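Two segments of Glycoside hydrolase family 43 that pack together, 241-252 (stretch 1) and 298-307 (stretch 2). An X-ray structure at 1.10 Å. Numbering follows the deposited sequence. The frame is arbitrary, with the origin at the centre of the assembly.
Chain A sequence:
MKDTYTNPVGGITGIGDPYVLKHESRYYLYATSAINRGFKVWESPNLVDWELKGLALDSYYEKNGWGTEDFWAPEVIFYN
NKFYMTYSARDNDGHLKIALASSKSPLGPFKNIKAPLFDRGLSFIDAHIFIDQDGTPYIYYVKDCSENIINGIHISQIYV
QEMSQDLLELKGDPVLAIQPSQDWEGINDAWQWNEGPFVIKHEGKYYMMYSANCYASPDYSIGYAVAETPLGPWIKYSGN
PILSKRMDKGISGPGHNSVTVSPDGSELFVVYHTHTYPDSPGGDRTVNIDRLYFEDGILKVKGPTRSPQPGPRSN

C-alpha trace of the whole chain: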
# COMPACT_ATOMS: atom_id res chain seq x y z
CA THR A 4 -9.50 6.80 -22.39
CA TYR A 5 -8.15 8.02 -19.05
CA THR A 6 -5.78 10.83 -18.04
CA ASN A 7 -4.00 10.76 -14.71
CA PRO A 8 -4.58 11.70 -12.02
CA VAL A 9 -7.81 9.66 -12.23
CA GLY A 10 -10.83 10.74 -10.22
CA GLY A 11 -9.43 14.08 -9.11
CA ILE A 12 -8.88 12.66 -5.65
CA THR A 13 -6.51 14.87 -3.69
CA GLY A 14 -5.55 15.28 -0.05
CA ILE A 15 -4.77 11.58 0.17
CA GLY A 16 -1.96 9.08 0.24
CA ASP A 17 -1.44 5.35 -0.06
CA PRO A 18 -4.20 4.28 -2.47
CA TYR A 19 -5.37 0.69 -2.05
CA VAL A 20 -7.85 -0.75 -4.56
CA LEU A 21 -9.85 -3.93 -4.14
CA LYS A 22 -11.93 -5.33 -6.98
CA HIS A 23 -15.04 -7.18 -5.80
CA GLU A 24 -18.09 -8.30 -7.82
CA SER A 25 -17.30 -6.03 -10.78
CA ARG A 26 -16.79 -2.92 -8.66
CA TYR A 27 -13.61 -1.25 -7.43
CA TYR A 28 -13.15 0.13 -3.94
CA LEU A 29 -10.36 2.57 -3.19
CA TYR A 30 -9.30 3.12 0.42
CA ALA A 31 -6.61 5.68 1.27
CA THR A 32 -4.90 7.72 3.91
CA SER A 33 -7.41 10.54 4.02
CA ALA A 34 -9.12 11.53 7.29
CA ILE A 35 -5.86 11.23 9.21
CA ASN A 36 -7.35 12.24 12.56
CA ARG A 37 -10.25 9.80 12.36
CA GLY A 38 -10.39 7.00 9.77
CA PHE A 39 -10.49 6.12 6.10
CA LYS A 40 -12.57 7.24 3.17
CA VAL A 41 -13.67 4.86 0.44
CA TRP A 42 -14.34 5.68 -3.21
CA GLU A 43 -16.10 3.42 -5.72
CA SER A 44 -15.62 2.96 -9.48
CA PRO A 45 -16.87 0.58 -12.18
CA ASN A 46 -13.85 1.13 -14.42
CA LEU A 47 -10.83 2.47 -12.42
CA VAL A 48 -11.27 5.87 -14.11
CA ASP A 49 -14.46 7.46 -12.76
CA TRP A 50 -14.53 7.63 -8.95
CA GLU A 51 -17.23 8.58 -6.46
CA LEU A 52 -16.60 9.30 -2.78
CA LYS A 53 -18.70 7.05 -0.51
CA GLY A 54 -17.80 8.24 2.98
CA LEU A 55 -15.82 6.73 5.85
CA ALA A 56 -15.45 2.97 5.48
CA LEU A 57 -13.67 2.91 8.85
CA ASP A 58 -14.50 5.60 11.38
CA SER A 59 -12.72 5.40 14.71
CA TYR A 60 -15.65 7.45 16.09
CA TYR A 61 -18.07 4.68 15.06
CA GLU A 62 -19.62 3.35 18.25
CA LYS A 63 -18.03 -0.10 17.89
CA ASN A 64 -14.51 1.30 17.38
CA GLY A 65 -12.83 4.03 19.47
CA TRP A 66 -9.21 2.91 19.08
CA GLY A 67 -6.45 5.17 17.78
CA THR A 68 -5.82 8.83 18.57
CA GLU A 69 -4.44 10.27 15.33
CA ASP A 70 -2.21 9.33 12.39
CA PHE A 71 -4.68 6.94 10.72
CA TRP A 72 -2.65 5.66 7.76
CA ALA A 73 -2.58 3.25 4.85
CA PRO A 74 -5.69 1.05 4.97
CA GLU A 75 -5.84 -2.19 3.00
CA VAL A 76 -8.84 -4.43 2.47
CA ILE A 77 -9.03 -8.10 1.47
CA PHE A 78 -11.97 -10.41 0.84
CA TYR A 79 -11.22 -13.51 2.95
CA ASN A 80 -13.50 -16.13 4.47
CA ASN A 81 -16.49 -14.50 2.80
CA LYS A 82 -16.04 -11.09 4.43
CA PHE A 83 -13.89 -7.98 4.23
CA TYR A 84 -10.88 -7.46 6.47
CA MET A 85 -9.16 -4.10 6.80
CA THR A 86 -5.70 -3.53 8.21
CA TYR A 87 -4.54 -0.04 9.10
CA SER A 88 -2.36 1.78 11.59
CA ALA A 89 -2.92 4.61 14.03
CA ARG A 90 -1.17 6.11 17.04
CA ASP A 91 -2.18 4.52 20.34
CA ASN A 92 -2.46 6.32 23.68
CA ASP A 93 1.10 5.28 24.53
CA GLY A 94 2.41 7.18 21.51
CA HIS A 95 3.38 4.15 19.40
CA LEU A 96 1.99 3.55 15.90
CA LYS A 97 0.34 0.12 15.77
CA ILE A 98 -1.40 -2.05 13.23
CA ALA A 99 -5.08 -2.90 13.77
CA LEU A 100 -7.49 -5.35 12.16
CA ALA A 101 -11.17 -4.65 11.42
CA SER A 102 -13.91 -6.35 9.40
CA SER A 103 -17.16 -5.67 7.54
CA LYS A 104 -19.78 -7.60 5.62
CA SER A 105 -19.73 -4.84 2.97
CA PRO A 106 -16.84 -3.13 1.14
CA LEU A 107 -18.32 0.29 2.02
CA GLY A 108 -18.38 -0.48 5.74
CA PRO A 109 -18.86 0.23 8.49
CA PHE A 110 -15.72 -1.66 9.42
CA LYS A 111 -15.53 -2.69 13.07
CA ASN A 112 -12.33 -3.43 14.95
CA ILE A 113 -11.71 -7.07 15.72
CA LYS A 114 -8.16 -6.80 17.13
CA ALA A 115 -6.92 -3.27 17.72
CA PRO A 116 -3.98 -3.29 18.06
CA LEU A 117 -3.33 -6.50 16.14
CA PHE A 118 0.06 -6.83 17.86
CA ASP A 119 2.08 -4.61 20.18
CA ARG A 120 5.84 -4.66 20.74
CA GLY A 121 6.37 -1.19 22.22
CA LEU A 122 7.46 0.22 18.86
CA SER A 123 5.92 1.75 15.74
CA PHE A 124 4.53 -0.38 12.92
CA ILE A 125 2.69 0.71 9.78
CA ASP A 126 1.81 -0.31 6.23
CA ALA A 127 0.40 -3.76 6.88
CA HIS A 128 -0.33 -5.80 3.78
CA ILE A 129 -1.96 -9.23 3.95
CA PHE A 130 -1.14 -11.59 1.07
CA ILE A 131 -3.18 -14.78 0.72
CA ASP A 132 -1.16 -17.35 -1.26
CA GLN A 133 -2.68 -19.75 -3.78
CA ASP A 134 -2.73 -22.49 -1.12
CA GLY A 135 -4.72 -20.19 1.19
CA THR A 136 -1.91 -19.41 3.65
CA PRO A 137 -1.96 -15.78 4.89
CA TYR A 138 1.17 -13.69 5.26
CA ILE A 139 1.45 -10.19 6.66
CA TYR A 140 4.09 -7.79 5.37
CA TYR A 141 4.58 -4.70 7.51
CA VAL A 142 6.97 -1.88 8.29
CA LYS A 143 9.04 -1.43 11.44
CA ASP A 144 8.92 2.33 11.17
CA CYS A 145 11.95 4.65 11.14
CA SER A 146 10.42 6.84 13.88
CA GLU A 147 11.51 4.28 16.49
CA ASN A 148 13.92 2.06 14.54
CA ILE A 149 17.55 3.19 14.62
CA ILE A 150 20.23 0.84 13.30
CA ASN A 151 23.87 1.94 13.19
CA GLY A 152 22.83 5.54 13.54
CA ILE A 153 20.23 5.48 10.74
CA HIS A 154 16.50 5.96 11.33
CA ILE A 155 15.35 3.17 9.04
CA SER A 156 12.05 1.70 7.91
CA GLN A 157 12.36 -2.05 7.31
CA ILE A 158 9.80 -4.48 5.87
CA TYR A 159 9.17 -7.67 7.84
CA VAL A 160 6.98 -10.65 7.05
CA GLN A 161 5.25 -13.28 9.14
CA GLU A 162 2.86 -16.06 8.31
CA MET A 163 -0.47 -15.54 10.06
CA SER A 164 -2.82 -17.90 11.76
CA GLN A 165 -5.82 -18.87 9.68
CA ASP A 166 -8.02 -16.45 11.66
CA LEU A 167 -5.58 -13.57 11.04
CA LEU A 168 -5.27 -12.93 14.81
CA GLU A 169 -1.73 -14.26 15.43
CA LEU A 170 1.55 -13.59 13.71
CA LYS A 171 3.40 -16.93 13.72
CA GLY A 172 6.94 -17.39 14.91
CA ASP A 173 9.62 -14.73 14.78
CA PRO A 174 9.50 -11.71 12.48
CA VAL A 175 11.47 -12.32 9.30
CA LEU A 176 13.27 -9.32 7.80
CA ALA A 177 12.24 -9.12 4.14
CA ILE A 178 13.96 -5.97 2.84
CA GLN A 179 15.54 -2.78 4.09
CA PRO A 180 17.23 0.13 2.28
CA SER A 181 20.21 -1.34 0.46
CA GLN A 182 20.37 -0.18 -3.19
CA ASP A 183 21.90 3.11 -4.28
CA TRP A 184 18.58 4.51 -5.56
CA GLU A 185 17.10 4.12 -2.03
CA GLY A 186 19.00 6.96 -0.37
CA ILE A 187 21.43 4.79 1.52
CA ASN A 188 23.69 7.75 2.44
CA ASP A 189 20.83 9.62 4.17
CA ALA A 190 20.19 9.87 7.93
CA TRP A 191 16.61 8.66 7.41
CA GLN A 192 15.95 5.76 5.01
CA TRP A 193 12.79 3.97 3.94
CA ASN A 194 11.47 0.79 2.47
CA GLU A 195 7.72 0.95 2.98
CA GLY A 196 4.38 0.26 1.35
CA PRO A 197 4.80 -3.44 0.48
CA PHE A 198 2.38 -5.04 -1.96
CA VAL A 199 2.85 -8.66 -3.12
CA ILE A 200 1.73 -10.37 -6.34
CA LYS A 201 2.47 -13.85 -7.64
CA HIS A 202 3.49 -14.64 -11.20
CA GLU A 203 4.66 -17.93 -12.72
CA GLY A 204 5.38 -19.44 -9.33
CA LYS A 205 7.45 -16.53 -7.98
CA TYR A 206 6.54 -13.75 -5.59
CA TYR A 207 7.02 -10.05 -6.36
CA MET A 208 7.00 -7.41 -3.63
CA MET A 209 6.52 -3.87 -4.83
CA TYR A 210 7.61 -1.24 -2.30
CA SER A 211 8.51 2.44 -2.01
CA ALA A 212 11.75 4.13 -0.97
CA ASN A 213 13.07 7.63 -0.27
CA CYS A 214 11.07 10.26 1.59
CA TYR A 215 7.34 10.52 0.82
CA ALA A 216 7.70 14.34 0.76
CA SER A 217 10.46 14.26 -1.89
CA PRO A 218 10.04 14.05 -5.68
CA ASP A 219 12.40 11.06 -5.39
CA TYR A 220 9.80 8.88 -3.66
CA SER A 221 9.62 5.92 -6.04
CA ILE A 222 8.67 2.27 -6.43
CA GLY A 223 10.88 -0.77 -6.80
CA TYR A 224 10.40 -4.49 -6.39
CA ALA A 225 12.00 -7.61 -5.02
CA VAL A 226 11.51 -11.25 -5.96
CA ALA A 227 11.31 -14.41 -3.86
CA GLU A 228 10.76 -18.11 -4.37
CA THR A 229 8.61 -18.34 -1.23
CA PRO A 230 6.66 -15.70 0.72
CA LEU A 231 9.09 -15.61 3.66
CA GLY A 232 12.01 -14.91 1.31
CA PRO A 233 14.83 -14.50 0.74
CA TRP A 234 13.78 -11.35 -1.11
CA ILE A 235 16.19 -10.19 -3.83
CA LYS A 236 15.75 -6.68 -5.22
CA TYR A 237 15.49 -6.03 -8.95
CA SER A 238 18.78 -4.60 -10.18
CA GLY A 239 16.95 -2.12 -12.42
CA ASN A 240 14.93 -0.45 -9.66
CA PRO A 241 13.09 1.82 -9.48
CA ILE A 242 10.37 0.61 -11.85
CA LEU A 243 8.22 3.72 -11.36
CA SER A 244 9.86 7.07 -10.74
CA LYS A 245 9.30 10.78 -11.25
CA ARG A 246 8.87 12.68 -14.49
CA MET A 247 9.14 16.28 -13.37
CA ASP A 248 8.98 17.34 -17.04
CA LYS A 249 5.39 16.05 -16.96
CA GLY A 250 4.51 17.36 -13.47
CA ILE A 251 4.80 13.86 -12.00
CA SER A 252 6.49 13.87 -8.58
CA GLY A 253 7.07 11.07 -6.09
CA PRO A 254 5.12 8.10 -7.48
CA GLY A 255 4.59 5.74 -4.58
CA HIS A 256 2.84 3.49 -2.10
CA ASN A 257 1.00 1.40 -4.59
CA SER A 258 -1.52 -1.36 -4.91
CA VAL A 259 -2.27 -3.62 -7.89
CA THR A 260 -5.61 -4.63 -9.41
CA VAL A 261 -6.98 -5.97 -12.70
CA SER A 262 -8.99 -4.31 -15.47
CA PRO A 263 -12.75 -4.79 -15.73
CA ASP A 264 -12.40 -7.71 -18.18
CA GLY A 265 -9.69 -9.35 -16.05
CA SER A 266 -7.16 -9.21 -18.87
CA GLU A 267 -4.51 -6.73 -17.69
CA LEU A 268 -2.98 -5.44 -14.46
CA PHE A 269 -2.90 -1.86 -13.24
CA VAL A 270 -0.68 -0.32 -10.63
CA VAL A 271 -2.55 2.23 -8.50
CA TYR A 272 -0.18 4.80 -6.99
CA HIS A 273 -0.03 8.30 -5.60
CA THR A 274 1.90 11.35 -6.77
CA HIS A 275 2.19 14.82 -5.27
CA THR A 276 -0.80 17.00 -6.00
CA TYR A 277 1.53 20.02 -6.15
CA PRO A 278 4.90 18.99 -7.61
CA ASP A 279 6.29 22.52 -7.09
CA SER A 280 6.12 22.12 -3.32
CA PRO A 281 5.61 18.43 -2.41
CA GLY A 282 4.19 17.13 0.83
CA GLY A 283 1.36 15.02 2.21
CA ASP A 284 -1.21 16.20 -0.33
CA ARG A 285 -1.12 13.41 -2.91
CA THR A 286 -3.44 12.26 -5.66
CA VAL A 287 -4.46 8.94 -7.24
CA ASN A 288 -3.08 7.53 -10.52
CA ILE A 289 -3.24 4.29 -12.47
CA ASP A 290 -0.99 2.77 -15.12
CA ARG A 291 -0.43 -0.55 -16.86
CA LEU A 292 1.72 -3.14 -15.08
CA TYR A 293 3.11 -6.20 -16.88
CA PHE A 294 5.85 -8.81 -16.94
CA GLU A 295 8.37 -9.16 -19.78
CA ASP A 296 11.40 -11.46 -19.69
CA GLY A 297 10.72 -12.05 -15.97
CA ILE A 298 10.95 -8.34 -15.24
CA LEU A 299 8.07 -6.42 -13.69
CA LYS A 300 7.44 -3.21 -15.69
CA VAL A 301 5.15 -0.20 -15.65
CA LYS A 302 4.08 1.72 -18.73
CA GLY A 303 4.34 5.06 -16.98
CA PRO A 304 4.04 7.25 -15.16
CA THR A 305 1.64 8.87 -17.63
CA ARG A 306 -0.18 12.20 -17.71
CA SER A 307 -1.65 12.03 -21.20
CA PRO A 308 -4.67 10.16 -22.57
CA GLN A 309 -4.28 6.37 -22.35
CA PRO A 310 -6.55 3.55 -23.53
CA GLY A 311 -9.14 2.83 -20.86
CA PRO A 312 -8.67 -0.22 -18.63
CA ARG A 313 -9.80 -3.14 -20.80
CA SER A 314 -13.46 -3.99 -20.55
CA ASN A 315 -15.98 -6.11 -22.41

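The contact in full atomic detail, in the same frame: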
# COMPACT_ATOMS: atom_id res chain seq x y z
N PRO A 241 14.53 1.96 -9.65
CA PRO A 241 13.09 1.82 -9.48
C PRO A 241 12.38 1.52 -10.80
O PRO A 241 12.86 1.87 -11.88
CB PRO A 241 12.67 3.20 -8.96
CG PRO A 241 13.65 4.13 -9.61
CD PRO A 241 14.95 3.37 -9.62
N ILE A 242 11.22 0.88 -10.69
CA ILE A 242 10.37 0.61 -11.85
C ILE A 242 9.35 1.72 -12.13
O ILE A 242 8.80 1.77 -13.23
CB ILE A 242 9.68 -0.76 -11.77
CG1 ILE A 242 8.65 -0.82 -10.65
CG2 ILE A 242 10.72 -1.86 -11.62
CD1 ILE A 242 7.79 -2.08 -10.72
N LEU A 243 9.13 2.60 -11.16
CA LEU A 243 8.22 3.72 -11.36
C LEU A 243 8.81 4.89 -10.59
O LEU A 243 8.97 4.84 -9.36
CB LEU A 243 6.82 3.36 -10.89
CG LEU A 243 5.73 4.35 -11.30
CD1 LEU A 243 5.61 4.49 -12.82
CD2 LEU A 243 4.39 3.93 -10.72
N SER A 244 9.19 5.93 -11.33
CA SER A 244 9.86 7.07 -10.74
C SER A 244 9.41 8.36 -11.44
O SER A 244 8.70 8.33 -12.45
CB SER A 244 11.38 6.90 -10.78
OG SER A 244 11.84 6.77 -12.10
N LYS A 245 9.80 9.48 -10.86
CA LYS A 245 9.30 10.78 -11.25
C LYS A 245 9.54 11.12 -12.72
O LYS A 245 10.46 10.62 -13.38
CB LYS A 245 9.96 11.86 -10.37
CG LYS A 245 11.45 12.01 -10.65
CD LYS A 245 12.16 12.92 -9.67
CE LYS A 245 13.62 13.10 -10.08
NZ LYS A 245 14.38 13.90 -9.10
N ARG A 246 8.69 12.00 -13.21
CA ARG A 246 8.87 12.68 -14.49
C ARG A 246 8.49 14.14 -14.26
O ARG A 246 7.36 14.57 -14.51
CB ARG A 246 8.02 12.05 -15.60
CG ARG A 246 8.54 10.69 -16.10
CD ARG A 246 9.91 10.78 -16.77
NE ARG A 246 9.88 11.70 -17.90
CZ ARG A 246 9.44 11.39 -19.11
NH1 ARG A 246 9.03 10.16 -19.40
NH2 ARG A 246 9.42 12.32 -20.05
N MET A 247 9.43 14.90 -13.73
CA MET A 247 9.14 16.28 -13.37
C MET A 247 8.81 17.11 -14.62
O MET A 247 8.08 18.08 -14.53
CB MET A 247 10.30 16.86 -12.57
CG MET A 247 10.56 16.09 -11.27
SD MET A 247 9.18 16.13 -10.11
CE MET A 247 9.29 17.80 -9.50
N ASP A 248 9.30 16.68 -15.78
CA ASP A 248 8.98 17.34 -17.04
C ASP A 248 7.52 17.18 -17.45
O ASP A 248 7.03 17.87 -18.34
CB ASP A 248 9.93 16.88 -18.16
CG ASP A 248 10.02 15.36 -18.32
OD1 ASP A 248 9.87 14.59 -17.34
OD2 ASP A 248 10.30 14.92 -19.47
N LYS A 249 6.82 16.27 -16.77
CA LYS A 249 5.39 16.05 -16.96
C LYS A 249 4.57 16.43 -15.71
O LYS A 249 3.37 16.16 -15.65
CB LYS A 249 5.13 14.58 -17.30
CG LYS A 249 5.74 14.08 -18.60
CD LYS A 249 5.32 12.63 -18.86
CE LYS A 249 5.72 12.12 -20.23
NZ LYS A 249 5.19 10.74 -20.43
N GLY A 250 5.20 17.02 -14.70
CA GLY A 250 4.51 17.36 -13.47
C GLY A 250 4.20 16.16 -12.60
O GLY A 250 3.28 16.21 -11.78
N ILE A 251 5.01 15.10 -12.73
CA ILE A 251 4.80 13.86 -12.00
C ILE A 251 5.91 13.70 -10.97
O ILE A 251 7.05 13.41 -11.30
CB ILE A 251 4.78 12.65 -12.95
CG1 ILE A 251 3.71 12.82 -14.05
CG2 ILE A 251 4.51 11.38 -12.15
CD1 ILE A 251 3.84 11.78 -15.15
N SER A 252 5.55 13.85 -9.70
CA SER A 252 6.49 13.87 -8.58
C SER A 252 6.18 12.76 -7.58
O SER A 252 5.03 12.59 -7.18
CB SER A 252 6.39 15.22 -7.87
OG SER A 252 7.23 15.29 -6.74
N ILE A 298 10.79 -9.64 -15.86
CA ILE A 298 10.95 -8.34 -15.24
C ILE A 298 9.56 -7.71 -15.11
O ILE A 298 8.77 -7.76 -16.04
CB ILE A 298 11.88 -7.45 -16.10
CG1 ILE A 298 13.26 -8.07 -16.21
CG2 ILE A 298 11.95 -6.04 -15.54
CD1 ILE A 298 14.17 -7.37 -17.18
N LEU A 299 9.28 -7.16 -13.93
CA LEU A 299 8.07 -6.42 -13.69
C LEU A 299 8.25 -4.97 -14.17
O LEU A 299 9.23 -4.31 -13.79
CB LEU A 299 7.73 -6.49 -12.21
CG LEU A 299 6.44 -5.81 -11.76
CD1 LEU A 299 5.23 -6.36 -12.50
CD2 LEU A 299 6.28 -5.97 -10.24
N LYS A 300 7.34 -4.50 -15.02
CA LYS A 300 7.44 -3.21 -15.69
C LYS A 300 6.15 -2.42 -15.57
O LYS A 300 5.06 -2.99 -15.47
CB LYS A 300 7.78 -3.40 -17.18
CG LYS A 300 9.02 -4.22 -17.42
CD LYS A 300 9.40 -4.26 -18.90
CE LYS A 300 10.67 -5.06 -19.15
NZ LYS A 300 11.11 -4.97 -20.57
N VAL A 301 6.28 -1.10 -15.59
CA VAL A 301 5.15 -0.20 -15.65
C VAL A 301 5.26 0.65 -16.91
O VAL A 301 6.32 1.19 -17.21
CB VAL A 301 5.09 0.75 -14.43
CG1 VAL A 301 3.87 1.67 -14.52
CG2 VAL A 301 5.05 -0.04 -13.15
N LYS A 302 4.16 0.75 -17.65
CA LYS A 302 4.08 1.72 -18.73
C LYS A 302 3.67 3.04 -18.09
O LYS A 302 2.49 3.33 -17.93
CB LYS A 302 3.07 1.28 -19.78
CG LYS A 302 3.05 2.20 -20.98
CD LYS A 302 2.00 1.78 -22.00
CE LYS A 302 2.14 2.57 -23.30
NZ LYS A 302 2.26 4.04 -23.04
N GLY A 303 4.64 3.83 -17.67
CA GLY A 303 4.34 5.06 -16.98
C GLY A 303 5.55 5.61 -16.25
O GLY A 303 6.66 5.08 -16.37
N PRO A 304 5.35 6.66 -15.47
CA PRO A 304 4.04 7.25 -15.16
C PRO A 304 3.53 8.13 -16.29
O PRO A 304 4.32 8.84 -16.93
CB PRO A 304 4.35 8.08 -13.92
CG PRO A 304 5.76 8.53 -14.14
CD PRO A 304 6.45 7.36 -14.78
N THR A 305 2.23 8.09 -16.55
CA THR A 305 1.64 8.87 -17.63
C THR A 305 0.80 10.02 -17.10
O THR A 305 0.24 9.97 -16.01
CB THR A 305 0.74 8.03 -18.54
OG1 THR A 305 -0.42 7.60 -17.82
CG2 THR A 305 1.48 6.85 -19.11
N ARG A 306 0.72 11.06 -17.93
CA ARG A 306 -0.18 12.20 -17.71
C ARG A 306 -0.75 12.68 -19.02
O ARG A 306 -0.91 13.87 -19.23
CB ARG A 306 0.58 13.35 -17.06
CG ARG A 306 0.86 13.13 -15.62
CD ARG A 306 -0.38 13.31 -14.82
NE ARG A 306 -0.20 14.35 -13.83
CZ ARG A 306 0.08 14.14 -12.54
NH1 ARG A 306 0.23 12.90 -12.07
NH2 ARG A 306 0.21 15.17 -11.72
N SER A 307 -1.03 11.75 -19.92
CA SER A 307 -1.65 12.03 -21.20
C SER A 307 -2.68 10.94 -21.43
O SER A 307 -2.65 9.93 -20.76
CB SER A 307 -0.60 12.01 -22.31
OG SER A 307 0.06 10.76 -22.35
O HOH W 1 9.03 -0.10 -15.38
O HOH W 2 8.42 3.04 -15.91
O HOH W 3 9.23 5.21 -14.29
O HOH W 4 2.25 10.97 -20.37
O HOH W 5 6.28 8.42 -18.55

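The two stretches run side by side in the same sense: the CA of Ile242 lies 6.2 Å from the CA of Lys300, and further on the CA of Lys249 lies 6.8 Å from the CA of Arg306. No direct hydrogen bond joins them. The 620 Å² they bury rests on apolar contact, and their polar backbone groups are linked through water.

Pro241, preceded by a cis peptide bond, stays out of reach, so contact begins at Ile242. Its CA-to-CB bond points toward strand residues of stretch 2, and its CD1 sits 4.1 Å from Leu299 CG and 4.2 Å from Val301 CG2, ordinary van der Waals spacing. The backbones here are too far apart for a direct bond, and water 1 fills the gap: it donates to Ile242 O (2.9 Å) and accepts from Val301 N (2.9 Å).

Leu243 leaves its backbone sideways, yet its end comes nearer. With chi1 t and chi2 p, CD1 lies 3.7 Å from Val301 CG1 and 3.6 Å from Pro304 CD, and also 3.4 Å from Pro304 N, packing against the cis Gly303-Pro304 linkage. Gly303 has phi/psi of 164/-173, angles at which a CB would be jammed against the preceding carbonyl oxygen.

Ser244 turns its side chain away and contributes backbone instead. Its O is 3.4 Å from Pro304 CD, while water 3 accepts from Ser244 N at 3.0 Å and makes a weak bond to Gly303 O at 3.3 Å.

From Arg246 onward the chain folds into a compact turn containing the 3-10 segment 247-249. Arg246 O accepts from Lys249 N (2.9 Å) and Ile251 N (3.0 Å), and Arg246 N donates to Ile251 O (2.9 Å). The Arg246 guanidinium forms a salt bridge with Asp248, NH2 to OD2 at 2.8 Å, leaving Arg246 CG 4.0 Å from Pro304 CG.

Lys249 extends along stretch 2, and its amino group meets it through solvent: water 5 accepts from Lys249 NZ (3.2 Å) and donates to Pro304 O (2.6 Å), whereas water 4 accepts from both Lys249 NZ and Arg306 N, each at 2.9 Å.

Gly250, whose positive phi of 74° favours glycine, brings its O to 3.2 Å from Arg306 NH2, but the poor angle rules out a hydrogen bond. Ile251 closes the contact: its CG2 is 3.7 Å from Pro304 CG, and its CG1, 3.3 Å from Arg306 CG, also lies over one face of the guanidinium, together with Gly250 C. Ser252 points away.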